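Local structure of probable quinone reductase Qor (NADPH:quinone reductase) (Zeta-crystallin homolog protein) (4RVU) at residues P16-H21 with Y49-Q54; G130-Y135 with G156-I161; V151-G156 with D222-T227. The protein binds NADPH and probably catalyses the transfer of electrons from it to quinones. All coordinates share one frame; numbering follows the deposited sequence.

Contact 1: P16-H21 with Y49-Q54; sequences PGVLRH and YFRSGQ. With NDP (NADPH dihydro-nicotinamide-adenine-dinucleotide phosphate), chain E.
Arg51 reaches from the last turn of helix 45-52 into the bend formed by Pro16, Val18 and Leu19: Leu19 and Val18 pack on its CG, and Pro16 covers the guanidinium end. Its CG lies anti to the backbone N (chi1 -171°), which brings it against Leu19 CD2 and Val18 CG2; further bends at the next two torsions then fold the guanidinium over toward Pro16. The aliphatic part is gripped first. Leu19 CD2 approaches Arg51 CG to 3.6 Å, the leucine crossing the arginine at about a right angle, while Val18 CG2 packs 3.7 Å from Arg51 CG. Farther out, the flat end of Arg51 is met over one face by the proline backbone: Pro16 N stands 3.5 Å above the guanidinium plane, displaced toward its rim, and Pro16 CA is 3.7 Å from Arg51 NE. The proline ring follows more loosely, with Pro16 CD 4.0 Å from Arg51 NH1.

The contact between the segments is thus apolar packing against a charged group whose polar atoms are engaged beyond them. Arg51 NH2 forms a salt bridge with Glu320 and a hydrogen bond with His316, both on helix 312-320, and NH1 bonds to the carbonyl of Gly14; together these partners fix the rotation of the guanidinium. On the other segment, Arg20 NE donates to Gly17 O at 3.2 Å, in the carbonyl plane, closing the 3-10 turn onto strand 20-24.

Two residues earlier on the same helix, Tyr49 OH accepts a weak bond of 3.3 Å from NDP O2D, a ribose hydroxyl of the cofactor. The buried arginine therefore joins the 3-10 turn leading into strand 20-24, an outermost strand of the small antiparallel sheet, to a cofactor-bearing helix, within the GroES-like catalytic domain fold of medium-chain dehydrogenases/reductases.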
loop_
_atom_site.group_PDB
_atom_site.type_symbol
_atom_site.label_atom_id
_atom_site.label_comp_id
_atom_site.label_asym_id
_atom_site.label_seq_id
_atom_site.Cartn_x
_atom_site.Cartn_y
_atom_site.Cartn_z
ATOM N N PRO A 16 16.488 1.879 -29.221
ATOM C CA PRO A 16 16.846 0.501 -29.586
ATOM C C PRO A 16 18.106 0.447 -30.447
ATOM O O PRO A 16 18.801 -0.569 -30.459
ATOM C CB PRO A 16 15.635 0.035 -30.405
ATOM C CG PRO A 16 14.497 0.868 -29.899
ATOM C CD PRO A 16 15.106 2.213 -29.611
ATOM N N GLY A 17 18.392 1.544 -31.149
ATOM C CA GLY A 17 19.546 1.636 -32.023
ATOM C C GLY A 17 20.889 1.441 -31.345
ATOM O O GLY A 17 21.837 0.988 -31.981
ATOM N N VAL A 18 20.977 1.765 -30.054
ATOM C CA VAL A 18 22.242 1.629 -29.325
ATOM C C VAL A 18 22.595 0.175 -28.986
ATOM O O VAL A 18 23.702 -0.116 -28.521
ATOM C CB VAL A 18 22.270 2.486 -28.030
ATOM C CG1 VAL A 18 21.869 3.920 -28.321
ATOM C CG2 VAL A 18 21.364 1.893 -26.963
ATOM N N LEU A 19 21.656 -0.740 -29.205
ATOM C CA LEU A 19 21.927 -2.155 -28.959
ATOM C C LEU A 19 22.863 -2.740 -30.029
ATOM O O LEU A 19 22.409 -3.228 -31.070
ATOM C CB LEU A 19 20.618 -2.945 -28.882
ATOM C CG LEU A 19 19.662 -2.519 -27.766
ATOM C CD1 LEU A 19 18.267 -3.097 -27.971
ATOM C CD2 LEU A 19 20.223 -2.924 -26.413
ATOM N N ARG A 20 24.169 -2.696 -29.768
ATOM C CA ARG A 20 25.158 -3.150 -30.747
ATOM C C ARG A 20 25.571 -4.598 -30.532
ATOM O O ARG A 20 25.918 -4.996 -29.418
ATOM C CB ARG A 20 26.395 -2.252 -30.722
ATOM C CG ARG A 20 26.087 -0.780 -30.967
ATOM C CD ARG A 20 25.422 -0.595 -32.323
ATOM N NE ARG A 20 24.995 0.785 -32.536
ATOM C CZ ARG A 20 25.783 1.745 -33.008
ATOM N NH1 ARG A 20 27.048 1.475 -33.316
ATOM N NH2 ARG A 20 25.312 2.977 -33.171
ATOM N N HIS A 21 25.528 -5.374 -31.613
ATOM C CA HIS A 21 25.964 -6.770 -31.628
ATOM C C HIS A 21 27.472 -6.796 -31.839
ATOM O O HIS A 21 27.946 -6.450 -32.927
ATOM C CB HIS A 21 25.262 -7.493 -32.787
ATOM C CG HIS A 21 25.526 -8.966 -32.857
ATOM N ND1 HIS A 21 26.199 -9.552 -33.904
ATOM C CD2 HIS A 21 25.171 -9.977 -32.021
ATOM C CE1 HIS A 21 26.268 -10.861 -33.708
ATOM N NE2 HIS A 21 25.646 -11.139 -32.576
ATOM N N TYR A 49 14.457 0.053 -20.142
ATOM C CA TYR A 49 14.697 1.169 -19.218
ATOM C C TYR A 49 16.202 1.312 -18.988
ATOM O O TYR A 49 16.720 2.424 -18.875
ATOM C CB TYR A 49 13.983 0.977 -17.866
ATOM C CG TYR A 49 12.479 0.741 -17.895
ATOM C CD1 TYR A 49 11.641 1.412 -18.786
ATOM C CD2 TYR A 49 11.897 -0.148 -17.000
ATOM C CE1 TYR A 49 10.260 1.178 -18.787
ATOM C CE2 TYR A 49 10.533 -0.388 -16.994
ATOM C CZ TYR A 49 9.716 0.271 -17.890
ATOM O OH TYR A 49 8.351 0.009 -17.865
ATOM N N PHE A 50 16.905 0.182 -18.918
ATOM C CA PHE A 50 18.361 0.190 -18.815
ATOM C C PHE A 50 19.026 0.647 -20.102
ATOM O O PHE A 50 20.038 1.353 -20.078
ATOM C CB PHE A 50 18.894 -1.192 -18.449
ATOM C CG PHE A 50 18.777 -1.515 -16.995
ATOM C CD1 PHE A 50 17.979 -2.564 -16.565
ATOM C CD2 PHE A 50 19.457 -0.757 -16.054
ATOM C CE1 PHE A 50 17.868 -2.855 -15.217
ATOM C CE2 PHE A 50 19.348 -1.039 -14.705
ATOM C CZ PHE A 50 18.557 -2.094 -14.287
ATOM N N ARG A 51 18.469 0.218 -21.229
ATOM C CA ARG A 51 18.986 0.627 -22.524
ATOM C C ARG A 51 18.827 2.140 -22.692
ATOM O O ARG A 51 19.741 2.820 -23.170
ATOM C CB ARG A 51 18.244 -0.108 -23.635
ATOM C CG ARG A 51 18.846 0.092 -25.015
ATOM C CD ARG A 51 17.874 0.823 -25.901
ATOM N NE ARG A 51 16.600 0.127 -25.963
ATOM C CZ ARG A 51 15.409 0.699 -25.825
ATOM N NH1 ARG A 51 15.296 2.007 -25.628
ATOM N NH2 ARG A 51 14.323 -0.047 -25.892
ATOM N N SER A 52 17.675 2.666 -22.279
ATOM C CA SER A 52 17.377 4.083 -22.472
ATOM C C SER A 52 18.100 4.975 -21.463
ATOM O O SER A 52 18.227 6.181 -21.677
ATOM C CB SER A 52 15.867 4.346 -22.429
ATOM O OG SER A 52 15.352 4.255 -21.110
ATOM N N GLY A 53 18.584 4.383 -20.373
ATOM C CA GLY A 53 19.252 5.144 -19.331
ATOM C C GLY A 53 18.276 5.672 -18.295
ATOM O O GLY A 53 18.650 6.452 -17.417
ATOM N N GLN A 54 17.015 5.259 -18.419
ATOM C CA GLN A 54 15.988 5.557 -17.428
ATOM C C GLN A 54 16.456 5.030 -16.087
ATOM O O GLN A 54 16.701 5.789 -15.152
ATOM C CB GLN A 54 14.694 4.840 -17.788
ATOM C CG GLN A 54 13.574 5.725 -18.263
ATOM C CD GLN A 54 12.228 5.230 -17.768
ATOM O OE1 GLN A 54 12.079 4.907 -16.586
ATOM N NE2 GLN A 54 11.244 5.158 -18.666
HETATM P PA NDP E . 4.733 -6.923 -21.903
HETATM O O1A NDP E . 4.984 -8.193 -22.665
HETATM O O2A NDP E . 3.519 -6.813 -21.027
HETATM O O5B NDP E . 4.731 -5.695 -22.941
HETATM C C5B NDP E . 4.237 -4.420 -22.544
HETATM C C4B NDP E . 2.768 -4.350 -22.925
HETATM O O4B NDP E . 2.126 -3.233 -22.308
HETATM C C3B NDP E . 2.592 -4.150 -24.420
HETATM O O3B NDP E . 2.552 -5.393 -25.120
HETATM C C2B NDP E . 1.278 -3.402 -24.519
HETATM O O2B NDP E . 0.205 -4.298 -24.775
HETATM C C1B NDP E . 1.094 -2.739 -23.162
HETATM N N9A NDP E . 1.221 -1.278 -23.365
HETATM C C8A NDP E . 0.273 -0.362 -23.108
HETATM N N7A NDP E . 0.701 0.883 -23.424
HETATM C C5A NDP E . 1.949 0.772 -23.908
HETATM C C6A NDP E . 2.978 1.699 -24.429
HETATM N N6A NDP E . 2.742 3.029 -24.495
HETATM N N1A NDP E . 4.152 1.174 -24.835
HETATM C C2A NDP E . 4.391 -0.147 -24.772
HETATM N N3A NDP E . 3.506 -1.045 -24.312
HETATM C C4A NDP E . 2.287 -0.656 -23.871
HETATM O O3 NDP E . 6.039 -6.599 -21.032
HETATM P PN NDP E . 6.537 -7.572 -19.857
HETATM O O1N NDP E . 5.581 -8.729 -19.748
HETATM O O2N NDP E . 8.011 -7.808 -20.056
HETATM O O5D NDP E . 6.356 -6.651 -18.554
HETATM C C5D NDP E . 5.073 -6.140 -18.202
HETATM C C4D NDP E . 5.234 -4.914 -17.316
HETATM O O4D NDP E . 5.614 -5.314 -16.001
HETATM C C3D NDP E . 6.340 -4.012 -17.824
HETATM O O3D NDP E . 5.935 -2.659 -17.624
HETATM C C2D NDP E . 7.527 -4.315 -16.936
HETATM O O2D NDP E . 8.337 -3.150 -16.774
HETATM C C1D NDP E . 6.860 -4.724 -15.632
HETATM N N1N NDP E . 7.619 -5.694 -14.842
HETATM C C2N NDP E . 7.816 -5.438 -13.547
HETATM C C3N NDP E . 8.509 -6.310 -12.720
HETATM C C7N NDP E . 8.698 -5.953 -11.276
HETATM O O7N NDP E . 9.248 -6.748 -10.535
HETATM N N7N NDP E . 8.251 -4.776 -10.843
HETATM C C4N NDP E . 9.066 -7.608 -13.254
HETATM C C5N NDP E . 8.773 -7.773 -14.672
HETATM C C6N NDP E . 8.065 -6.824 -15.401
HETATM P P2B NDP E . -1.228 -3.749 -25.256
HETATM O O1X NDP E . -1.133 -2.262 -25.071
HETATM O O2X NDP E . -1.330 -4.183 -26.690
HETATM O O3X NDP E . -2.210 -4.434 -24.351
#

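Contact 2: G130-Y135 with G156-I161; sequences GLTAHY and GGVGLI. With NDP (NADPH dihydro-nicotinamide-adenine-dinucleotide phosphate), chain E.
Ile161 of helix 157-168 packs on helix 120-140 with both of its branches. At its root, CB lies 4.1 Å from Ala133 CB. The CG2 methyl, set anti to the backbone N, moves closer and touches Ala133 CB at 3.6 Å. The other branch, through CG1, runs extended (chi2 174°) and brings CD1 to the backbone of Gly130, 3.7 Å from its N. The side chain thus spans one face of the helix from Ala133 back to Gly130.

One turn earlier, Val158 CG1 makes only a loose approach to Thr132 CG2, and both residues face NADPH. Thr132 OG1, which is hydrogen-bonded to the carbonyl of Leu128, comes within 3.1 Å of NDP C4N, the hydride-carrying carbon of the nicotinamide. Tyr135 OH donates to the carboxamide oxygen NDP O7N at 2.7 Å, near the plane of the tyrosine ring. At the helix start the diphosphate is held by main-chain amides: Gly157 N bonds to NDP O1A, nearly straight at 172°, and Val158 N to NDP O1N.

The short helical segments cross at -52° with axes 9.0 Å apart; helix 157-168 follows strand 148-151 of the parallel Rossmann sheet, and helix 280-295 packs against Leu131 and Tyr135 of helix 120-140.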
loop_
_atom_site.group_PDB
_atom_site.type_symbol
_atom_site.label_atom_id
_atom_site.label_comp_id
_atom_site.label_asym_id
_atom_site.label_seq_id
_atom_site.Cartn_x
_atom_site.Cartn_y
_atom_site.Cartn_z
ATOM N N GLY A 130 7.218 -15.083 -14.626
ATOM C CA GLY A 130 6.490 -16.007 -13.771
ATOM C C GLY A 130 6.739 -15.807 -12.285
ATOM O O GLY A 130 5.804 -15.927 -11.474
ATOM N N LEU A 131 7.986 -15.508 -11.921
ATOM C CA LEU A 131 8.319 -15.161 -10.531
ATOM C C LEU A 131 7.582 -13.889 -10.158
ATOM O O LEU A 131 7.126 -13.716 -9.020
ATOM C CB LEU A 131 9.833 -14.972 -10.346
ATOM C CG LEU A 131 10.756 -16.187 -10.472
ATOM C CD1 LEU A 131 12.229 -15.749 -10.507
ATOM C CD2 LEU A 131 10.527 -17.156 -9.321
ATOM N N THR A 132 7.452 -12.986 -11.122
ATOM C CA THR A 132 6.735 -11.735 -10.884
ATOM C C THR A 132 5.244 -11.991 -10.677
ATOM O O THR A 132 4.661 -11.485 -9.726
ATOM C CB THR A 132 6.958 -10.743 -12.023
ATOM O OG1 THR A 132 8.361 -10.453 -12.118
ATOM C CG2 THR A 132 6.189 -9.449 -11.776
ATOM N N ALA A 133 4.627 -12.782 -11.550
ATOM C CA ALA A 133 3.225 -13.144 -11.348
ATOM C C ALA A 133 3.037 -13.833 -9.996
ATOM O O ALA A 133 2.070 -13.557 -9.284
ATOM C CB ALA A 133 2.716 -14.026 -12.491
ATOM N N HIS A 134 3.974 -14.703 -9.623
ATOM C CA HIS A 134 3.870 -15.394 -8.339
ATOM C C HIS A 134 3.826 -14.404 -7.181
ATOM O O HIS A 134 2.921 -14.464 -6.345
ATOM C CB HIS A 134 5.032 -16.363 -8.121
ATOM C CG HIS A 134 4.913 -17.164 -6.863
ATOM N ND1 HIS A 134 5.355 -16.702 -5.638
ATOM C CD2 HIS A 134 4.377 -18.387 -6.631
ATOM C CE1 HIS A 134 5.111 -17.614 -4.714
ATOM N NE2 HIS A 134 4.516 -18.646 -5.290
ATOM N N TYR A 135 4.803 -13.501 -7.111
ATOM C CA TYR A 135 4.844 -12.603 -5.957
ATOM C C TYR A 135 3.648 -11.648 -5.966
ATOM O O TYR A 135 3.125 -11.272 -4.910
ATOM C CB TYR A 135 6.218 -11.900 -5.797
ATOM C CG TYR A 135 6.487 -10.630 -6.609
ATOM C CD1 TYR A 135 5.787 -9.450 -6.351
ATOM C CD2 TYR A 135 7.501 -10.596 -7.566
ATOM C CE1 TYR A 135 6.036 -8.296 -7.058
ATOM C CE2 TYR A 135 7.770 -9.435 -8.278
ATOM C CZ TYR A 135 7.033 -8.289 -8.013
ATOM O OH TYR A 135 7.280 -7.119 -8.701
ATOM N N GLY A 156 0.322 -9.454 -22.696
ATOM C CA GLY A 156 1.762 -9.302 -22.548
ATOM C C GLY A 156 2.354 -10.492 -21.817
ATOM O O GLY A 156 1.621 -11.404 -21.428
ATOM N N GLY A 157 3.672 -10.483 -21.625
ATOM C CA GLY A 157 4.353 -11.585 -20.960
ATOM C C GLY A 157 3.844 -11.850 -19.557
ATOM O O GLY A 157 3.406 -12.960 -19.249
ATOM N N VAL A 158 3.900 -10.830 -18.703
ATOM C CA VAL A 158 3.395 -10.964 -17.345
ATOM C C VAL A 158 1.879 -11.134 -17.343
ATOM O O VAL A 158 1.330 -11.959 -16.595
ATOM C CB VAL A 158 3.788 -9.759 -16.475
ATOM C CG1 VAL A 158 3.230 -9.920 -15.067
ATOM C CG2 VAL A 158 5.300 -9.613 -16.418
ATOM N N GLY A 159 1.204 -10.355 -18.182
ATOM C CA GLY A 159 -0.250 -10.375 -18.243
ATOM C C GLY A 159 -0.872 -11.749 -18.435
ATOM O O GLY A 159 -1.820 -12.112 -17.725
ATOM N N LEU A 160 -0.357 -12.511 -19.400
ATOM C CA LEU A 160 -0.913 -13.825 -19.689
ATOM C C LEU A 160 -0.667 -14.785 -18.524
ATOM O O LEU A 160 -1.501 -15.635 -18.232
ATOM C CB LEU A 160 -0.333 -14.392 -20.993
ATOM C CG LEU A 160 -0.787 -13.733 -22.292
ATOM C CD1 LEU A 160 0.102 -14.227 -23.438
ATOM C CD2 LEU A 160 -2.250 -14.067 -22.573
ATOM N N ILE A 161 0.476 -14.653 -17.854
ATOM C CA ILE A 161 0.767 -15.530 -16.723
ATOM C C ILE A 161 -0.134 -15.189 -15.532
ATOM O O ILE A 161 -0.687 -16.089 -14.887
ATOM C CB ILE A 161 2.268 -15.501 -16.314
ATOM C CG1 ILE A 161 3.140 -15.995 -17.475
ATOM C CG2 ILE A 161 2.509 -16.416 -15.114
ATOM C CD1 ILE A 161 4.658 -15.871 -17.218
HETATM P PA NDP E . 4.733 -6.923 -21.903
HETATM O O1A NDP E . 4.984 -8.193 -22.665
HETATM O O2A NDP E . 3.519 -6.813 -21.027
HETATM O O5B NDP E . 4.731 -5.695 -22.941
HETATM C C5B NDP E . 4.237 -4.420 -22.544
HETATM C C4B NDP E . 2.768 -4.350 -22.925
HETATM O O4B NDP E . 2.126 -3.233 -22.308
HETATM C C3B NDP E . 2.592 -4.150 -24.420
HETATM O O3B NDP E . 2.552 -5.393 -25.120
HETATM C C2B NDP E . 1.278 -3.402 -24.519
HETATM O O2B NDP E . 0.205 -4.298 -24.775
HETATM C C1B NDP E . 1.094 -2.739 -23.162
HETATM N N9A NDP E . 1.221 -1.278 -23.365
HETATM C C8A NDP E . 0.273 -0.362 -23.108
HETATM N N7A NDP E . 0.701 0.883 -23.424
HETATM C C5A NDP E . 1.949 0.772 -23.908
HETATM C C6A NDP E . 2.978 1.699 -24.429
HETATM N N6A NDP E . 2.742 3.029 -24.495
HETATM N N1A NDP E . 4.152 1.174 -24.835
HETATM C C2A NDP E . 4.391 -0.147 -24.772
HETATM N N3A NDP E . 3.506 -1.045 -24.312
HETATM C C4A NDP E . 2.287 -0.656 -23.871
HETATM O O3 NDP E . 6.039 -6.599 -21.032
HETATM P PN NDP E . 6.537 -7.572 -19.857
HETATM O O1N NDP E . 5.581 -8.729 -19.748
HETATM O O2N NDP E . 8.011 -7.808 -20.056
HETATM O O5D NDP E . 6.356 -6.651 -18.554
HETATM C C5D NDP E . 5.073 -6.140 -18.202
HETATM C C4D NDP E . 5.234 -4.914 -17.316
HETATM O O4D NDP E . 5.614 -5.314 -16.001
HETATM C C3D NDP E . 6.340 -4.012 -17.824
HETATM O O3D NDP E . 5.935 -2.659 -17.624
HETATM C C2D NDP E . 7.527 -4.315 -16.936
HETATM O O2D NDP E . 8.337 -3.150 -16.774
HETATM C C1D NDP E . 6.860 -4.724 -15.632
HETATM N N1N NDP E . 7.619 -5.694 -14.842
HETATM C C2N NDP E . 7.816 -5.438 -13.547
HETATM C C3N NDP E . 8.509 -6.310 -12.720
HETATM C C7N NDP E . 8.698 -5.953 -11.276
HETATM O O7N NDP E . 9.248 -6.748 -10.535
HETATM N N7N NDP E . 8.251 -4.776 -10.843
HETATM C C4N NDP E . 9.066 -7.608 -13.254
HETATM C C5N NDP E . 8.773 -7.773 -14.672
HETATM C C6N NDP E . 8.065 -6.824 -15.401
HETATM P P2B NDP E . -1.228 -3.749 -25.256
HETATM O O1X NDP E . -1.133 -2.262 -25.071
HETATM O O2X NDP E . -1.330 -4.183 -26.690
HETATM O O3X NDP E . -2.210 -4.434 -24.351
#

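Contact 3: V151-G156 with D222-T227; sequences VHAGAG and DGVGAT. With NDP (NADPH dihydro-nicotinamide-adenine-dinucleotide phosphate), chain E.
Two strand-end loops of the Rossmann domain meet at the cofactor here: the glycine-rich turn after strand 148-151, which carries the first glycines of a GxGxxG-type pattern, and the loop after strand 217-222. His152 meets Asp222 across the contact. The carboxylate and imidazole planes are turned 63° apart, and Asp222 OD2 comes to 3.4 Å from the ring carbon His152 CD2. A third residue links the two: Ser232 OG is hydrogen-bonded to both His152 NE2 and Asp222 OD2. Thr176 on ND1 gives the buried imidazole a second anchor.

The other carboxylate oxygen shapes its own loop. Asp222 OD1 accepts from Gly225 N at 2.8 Å on its syn side, tilted somewhat out of the carboxylate plane, in a nearly straight bond of 176°, and from Val224 N nearly along the C-O axis. These bonds make an Asx turn and the wider Asx motif, and they hold the loop folded back over its aspartate.

The folded loop sets Val224 between protein and cofactor. With its CG1 anti to the backbone N (chi1 171°), the valine presents CG2 to His152 CB at 3.7 Å and to Ala153 CB at 4.0 Å, while CG1 faces the adenine at NDP C8A. Ala153 CB lies 3.5 Å from the ribose oxygen NDP O4B. A water donates to His152 O and accepts from Gly223 N, bridging the backbones of the loops, and Gly223 O takes a 2.8 Å bond from NDP O3D.

Strands 148-151 and 217-222 are adjacent and parallel in the six-stranded sheet, so both loops leave the same, C-terminal end of its strands; the first runs into helix 157-168 and the second toward helix 229-234.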
loop_
_atom_site.group_PDB
_atom_site.type_symbol
_atom_site.label_atom_id
_atom_site.label_comp_id
_atom_site.label_asym_id
_atom_site.label_seq_id
_atom_site.Cartn_x
_atom_site.Cartn_y
_atom_site.Cartn_z
ATOM N N VAL A 151 -6.199 -6.770 -14.638
ATOM C CA VAL A 151 -4.829 -6.935 -15.121
ATOM C C VAL A 151 -4.678 -6.202 -16.446
ATOM O O VAL A 151 -5.234 -6.630 -17.463
ATOM C CB VAL A 151 -4.507 -8.428 -15.350
ATOM C CG1 VAL A 151 -3.110 -8.595 -15.955
ATOM C CG2 VAL A 151 -4.611 -9.207 -14.049
ATOM N N HIS A 152 -3.936 -5.102 -16.441
ATOM C CA HIS A 152 -3.684 -4.366 -17.677
ATOM C C HIS A 152 -2.713 -5.133 -18.576
ATOM O O HIS A 152 -1.951 -5.977 -18.090
ATOM C CB HIS A 152 -3.148 -2.968 -17.365
ATOM C CG HIS A 152 -4.162 -2.060 -16.739
ATOM N ND1 HIS A 152 -5.326 -1.688 -17.383
ATOM C CD2 HIS A 152 -4.184 -1.444 -15.531
ATOM C CE1 HIS A 152 -6.021 -0.883 -16.598
ATOM N NE2 HIS A 152 -5.351 -0.718 -15.468
ATOM N N ALA A 153 -2.743 -4.840 -19.879
ATOM C CA ALA A 153 -1.906 -5.533 -20.866
ATOM C C ALA A 153 -2.018 -7.048 -20.735
ATOM O O ALA A 153 -1.008 -7.756 -20.573
ATOM C CB ALA A 153 -0.441 -5.081 -20.745
ATOM N N GLY A 154 -3.255 -7.537 -20.826
ATOM C CA GLY A 154 -3.563 -8.938 -20.597
ATOM C C GLY A 154 -2.861 -9.918 -21.525
ATOM O O GLY A 154 -2.747 -11.096 -21.189
ATOM N N ALA A 155 -2.383 -9.454 -22.680
ATOM C CA ALA A 155 -1.733 -10.358 -23.639
ATOM C C ALA A 155 -0.223 -10.158 -23.688
ATOM O O ALA A 155 0.432 -10.637 -24.605
ATOM C CB ALA A 155 -2.341 -10.221 -25.037
ATOM N N GLY A 156 0.322 -9.454 -22.696
ATOM C CA GLY A 156 1.762 -9.302 -22.548
ATOM C C GLY A 156 2.354 -10.492 -21.817
ATOM O O GLY A 156 1.621 -11.404 -21.428
ATOM N N ASP A 222 -1.256 -3.342 -12.312
ATOM C CA ASP A 222 -1.020 -2.338 -13.353
ATOM C C ASP A 222 0.455 -2.289 -13.733
ATOM O O ASP A 222 1.302 -1.806 -12.964
ATOM C CB ASP A 222 -1.529 -0.964 -12.877
ATOM C CG ASP A 222 -1.444 0.116 -13.953
ATOM O OD1 ASP A 222 -0.497 0.115 -14.765
ATOM O OD2 ASP A 222 -2.324 1.003 -13.969
ATOM N N GLY A 223 0.768 -2.805 -14.920
ATOM C CA GLY A 223 2.137 -2.785 -15.418
ATOM C C GLY A 223 2.321 -1.772 -16.535
ATOM O O GLY A 223 3.351 -1.751 -17.214
ATOM N N VAL A 224 1.314 -0.923 -16.716
ATOM C CA VAL A 224 1.278 0.021 -17.829
ATOM C C VAL A 224 1.623 1.442 -17.372
ATOM O O VAL A 224 2.294 2.195 -18.086
ATOM C CB VAL A 224 -0.103 -0.024 -18.506
ATOM C CG1 VAL A 224 -0.245 1.092 -19.534
ATOM C CG2 VAL A 224 -0.319 -1.395 -19.156
ATOM N N GLY A 225 1.179 1.811 -16.174
ATOM C CA GLY A 225 1.619 3.068 -15.596
ATOM C C GLY A 225 0.849 4.295 -16.047
ATOM O O GLY A 225 -0.340 4.421 -15.767
ATOM N N ALA A 226 1.531 5.206 -16.735
ATOM C CA ALA A 226 0.985 6.549 -16.992
ATOM C C ALA A 226 -0.437 6.595 -17.553
ATOM O O ALA A 226 -1.270 7.360 -17.070
ATOM C CB ALA A 226 1.938 7.352 -17.870
ATOM N N THR A 227 -0.730 5.777 -18.560
ATOM C CA THR A 227 -2.027 5.850 -19.250
ATOM C C THR A 227 -3.181 5.100 -18.574
ATOM O O THR A 227 -4.340 5.225 -18.981
ATOM C CB THR A 227 -1.914 5.373 -20.715
ATOM O OG1 THR A 227 -1.514 3.998 -20.737
ATOM C CG2 THR A 227 -0.891 6.199 -21.460
HETATM P PA NDP E . 4.733 -6.923 -21.903
HETATM O O1A NDP E . 4.984 -8.193 -22.665
HETATM O O2A NDP E . 3.519 -6.813 -21.027
HETATM O O5B NDP E . 4.731 -5.695 -22.941
HETATM C C5B NDP E . 4.237 -4.420 -22.544
HETATM C C4B NDP E . 2.768 -4.350 -22.925
HETATM O O4B NDP E . 2.126 -3.233 -22.308
HETATM C C3B NDP E . 2.592 -4.150 -24.420
HETATM O O3B NDP E . 2.552 -5.393 -25.120
HETATM C C2B NDP E . 1.278 -3.402 -24.519
HETATM O O2B NDP E . 0.205 -4.298 -24.775
HETATM C C1B NDP E . 1.094 -2.739 -23.162
HETATM N N9A NDP E . 1.221 -1.278 -23.365
HETATM C C8A NDP E . 0.273 -0.362 -23.108
HETATM N N7A NDP E . 0.701 0.883 -23.424
HETATM C C5A NDP E . 1.949 0.772 -23.908
HETATM C C6A NDP E . 2.978 1.699 -24.429
HETATM N N6A NDP E . 2.742 3.029 -24.495
HETATM N N1A NDP E . 4.152 1.174 -24.835
HETATM C C2A NDP E . 4.391 -0.147 -24.772
HETATM N N3A NDP E . 3.506 -1.045 -24.312
HETATM C C4A NDP E . 2.287 -0.656 -23.871
HETATM O O3 NDP E . 6.039 -6.599 -21.032
HETATM P PN NDP E . 6.537 -7.572 -19.857
HETATM O O1N NDP E . 5.581 -8.729 -19.748
HETATM O O2N NDP E . 8.011 -7.808 -20.056
HETATM O O5D NDP E . 6.356 -6.651 -18.554
HETATM C C5D NDP E . 5.073 -6.140 -18.202
HETATM C C4D NDP E . 5.234 -4.914 -17.316
HETATM O O4D NDP E . 5.614 -5.314 -16.001
HETATM C C3D NDP E . 6.340 -4.012 -17.824
HETATM O O3D NDP E . 5.935 -2.659 -17.624
HETATM C C2D NDP E . 7.527 -4.315 -16.936
HETATM O O2D NDP E . 8.337 -3.150 -16.774
HETATM C C1D NDP E . 6.860 -4.724 -15.632
HETATM N N1N NDP E . 7.619 -5.694 -14.842
HETATM C C2N NDP E . 7.816 -5.438 -13.547
HETATM C C3N NDP E . 8.509 -6.310 -12.720
HETATM C C7N NDP E . 8.698 -5.953 -11.276
HETATM O O7N NDP E . 9.248 -6.748 -10.535
HETATM N N7N NDP E . 8.251 -4.776 -10.843
HETATM C C4N NDP E . 9.066 -7.608 -13.254
HETATM C C5N NDP E . 8.773 -7.773 -14.672
HETATM C C6N NDP E . 8.065 -6.824 -15.401
HETATM P P2B NDP E . -1.228 -3.749 -25.256
HETATM O O1X NDP E . -1.133 -2.262 -25.071
HETATM O O2X NDP E . -1.330 -4.183 -26.690
HETATM O O3X NDP E . -2.210 -4.434 -24.351
HETATM O O HOH W 1 -0.387 -5.072 -16.164
#

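How the contacts relate
From the N terminus, contact 1 closes first: residues 49-54 return to 16-21 across 27 largely strand and loop residues, tying the small antiparallel sheet to helix 45-52. It is complete before contact 2 opens. Contacts 2 and 3 cross, since 151-156 starts after 130-135 and runs into 156-161, while 222-227 follows both; they share Gly156 and touch where Leu160 CD2 lies 3.3 Å from Gly154 O. Contact 2 joins helix 120-140 to the first Rossmann helix, and contact 3 joins the loops that follow two neighbouring strands. Contact 1 stands apart, its centre about 24 Å from that of contact 2, yet all three touch the same NADPH.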